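Local coordinates for peptidyl-tRNA hydrolase (Sulfolobus solfataricus, PDB 1XTY) that hydrolyses the ester bond of peptidyl-tRNAs, probably those that drop off the ribosome during protein synthesis, and works as a homodimer of the PTH2 family, at the interface of chains A and B. Residues are numbered along the deposited sequence; one frame, centred on the assembly and turned at random. Chains: chain A/B, Peptidyl-tRNA hydrolase.

The interface of chains A and B. Residues chain A 49-50, 53-54, 56; chain B 24-25, 28-29.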
loop_
_atom_site.group_PDB
_atom_site.type_symbol
_atom_site.label_atom_id
_atom_site.label_comp_id
_atom_site.label_asym_id
_atom_site.label_seq_id
_atom_site.Cartn_x
_atom_site.Cartn_y
_atom_site.Cartn_z
ATOM N N TRP A 49 -6.868 -13.834 0.295
ATOM C CA TRP A 49 -5.630 -13.088 0.128
ATOM C C TRP A 49 -5.108 -12.625 1.483
ATOM O O TRP A 49 -3.916 -12.728 1.768
ATOM C CB TRP A 49 -5.882 -11.885 -0.776
ATOM C CG TRP A 49 -4.683 -11.038 -1.046
ATOM C CD1 TRP A 49 -3.545 -11.405 -1.709
ATOM C CD2 TRP A 49 -4.534 -9.652 -0.725
ATOM N NE1 TRP A 49 -2.699 -10.328 -1.826
ATOM C CE2 TRP A 49 -3.281 -9.239 -1.230
ATOM C CE3 TRP A 49 -5.341 -8.715 -0.060
ATOM C CZ2 TRP A 49 -2.812 -7.925 -1.094
ATOM C CZ3 TRP A 49 -4.877 -7.408 0.075
ATOM C CH2 TRP A 49 -3.621 -7.026 -0.442
ATOM N N LEU A 50 -6.004 -12.110 2.313
ATOM C CA LEU A 50 -5.613 -11.643 3.633
ATOM C C LEU A 50 -5.111 -12.820 4.473
ATOM O O LEU A 50 -4.115 -12.700 5.182
ATOM C CB LEU A 50 -6.796 -10.953 4.313
ATOM C CG LEU A 50 -7.247 -9.648 3.637
ATOM C CD1 LEU A 50 -8.585 -9.204 4.204
ATOM C CD2 LEU A 50 -6.188 -8.565 3.834
ATOM N N GLY A 53 -1.491 -13.812 3.803
ATOM C CA GLY A 53 -0.428 -12.855 4.049
ATOM C C GLY A 53 -0.319 -11.714 3.053
ATOM O O GLY A 53 0.733 -11.088 2.946
ATOM N N GLN A 54 -1.393 -11.447 2.315
ATOM C CA GLN A 54 -1.402 -10.349 1.345
ATOM C C GLN A 54 -0.267 -10.362 0.322
ATOM O O GLN A 54 0.350 -9.329 0.067
ATOM C CB GLN A 54 -1.361 -9.005 2.079
ATOM C CG GLN A 54 -2.538 -8.720 2.980
ATOM C CD GLN A 54 -2.337 -7.438 3.776
ATOM O OE1 GLN A 54 -1.899 -6.421 3.236
ATOM N NE2 GLN A 54 -2.663 -7.480 5.064
ATOM N N LYS A 56 1.979 -9.867 -2.719
ATOM C CA LYS A 56 1.940 -8.856 -3.768
ATOM C C LYS A 56 3.094 -9.024 -4.741
ATOM O O LYS A 56 4.180 -9.459 -4.366
ATOM C CB LYS A 56 2.018 -7.452 -3.169
ATOM C CG LYS A 56 0.798 -7.025 -2.381
ATOM C CD LYS A 56 1.035 -5.672 -1.728
ATOM C CE LYS A 56 0.966 -5.764 -0.211
ATOM N NZ LYS A 56 1.892 -6.788 0.332
ATOM N N ALA B 24 2.774 -0.957 1.311
ATOM C CA ALA B 24 1.413 -1.326 0.928
ATOM C C ALA B 24 0.837 -2.311 1.948
ATOM O O ALA B 24 -0.365 -2.316 2.218
ATOM C CB ALA B 24 1.406 -1.955 -0.477
ATOM N N HIS B 25 1.706 -3.146 2.511
ATOM C CA HIS B 25 1.293 -4.125 3.511
ATOM C C HIS B 25 0.819 -3.378 4.765
ATOM O O HIS B 25 -0.213 -3.711 5.345
ATOM C CB HIS B 25 2.473 -5.040 3.859
ATOM C CG HIS B 25 2.083 -6.283 4.596
ATOM N ND1 HIS B 25 0.801 -6.515 5.046
ATOM C CD2 HIS B 25 2.811 -7.365 4.964
ATOM C CE1 HIS B 25 0.756 -7.686 5.657
ATOM N NE2 HIS B 25 1.961 -8.222 5.620
ATOM N N VAL B 28 -2.618 -1.482 3.926
ATOM C CA VAL B 28 -3.776 -2.366 3.850
ATOM C C VAL B 28 -4.132 -2.950 5.217
ATOM O O VAL B 28 -5.304 -3.034 5.569
ATOM C CB VAL B 28 -3.550 -3.520 2.835
ATOM C CG1 VAL B 28 -4.680 -4.550 2.949
ATOM C CG2 VAL B 28 -3.510 -2.960 1.420
ATOM N N THR B 29 -3.122 -3.344 5.987
ATOM C CA THR B 29 -3.371 -3.908 7.307
ATOM C C THR B 29 -4.103 -2.895 8.181
ATOM O O THR B 29 -5.039 -3.246 8.902
ATOM C CB THR B 29 -2.052 -4.345 7.980
ATOM O OG1 THR B 29 -1.535 -5.493 7.290
ATOM C CG2 THR B 29 -2.281 -4.709 9.450
#
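A:Trp49 and B:Val28 meet from opposite directions at the apolar centre, the six-membered ring presenting CZ3 to the CG1 methyl at 4.1 Å. That methyl lies anti to the backbone N (chi1 171°), which carries it away from its own helix towards chain A, where it also packs on the amide carbon CD of A:Gln54. Within chain A, the CA of A:Gln54 rests on one face of the indole, near the rim, while CG of A:Lys56 lies at the ring's edge in its plane. A:Lys56 then bends at chi3 and chi4, bringing its CE to the CB of B:Ala24 at 3.8 Å. The same bends turn NZ back to the backbone O of A:Gln54, a 3.0 Å hydrogen bond nearly in line with the carbonyl.

Further out, the extended side chain of A:Gln54 reaches between B:His25 and B:Val28. Its amide stands steeply to the imidazole, the planes 74° apart, with CD 3.6 Å from CE1 of B:His25; the bond from ND1 to OE1 is weak and strongly bent. At the polar rim, NE2 of A:Gln54 donates to the hydroxyl OG1 of B:Thr29 at 3.2 Å, slightly out of the amide plane. The hydroxyl in turn donates to the backbone O of B:His25 one turn back in the same helix, a bond that probably helps to set the direction of the hydroxyl. With an alanine at A:Gln54, the B:Thr29 hydroxyl would probably lose its donor from chain A, and a gap is likely to open beside B:His25 and B:Val28.

The patch joins the end of helix 40-51, the following loop and the start of strand 56-61 in one subunit to helix 16-35 of the other, and the dimer two-fold repeats it.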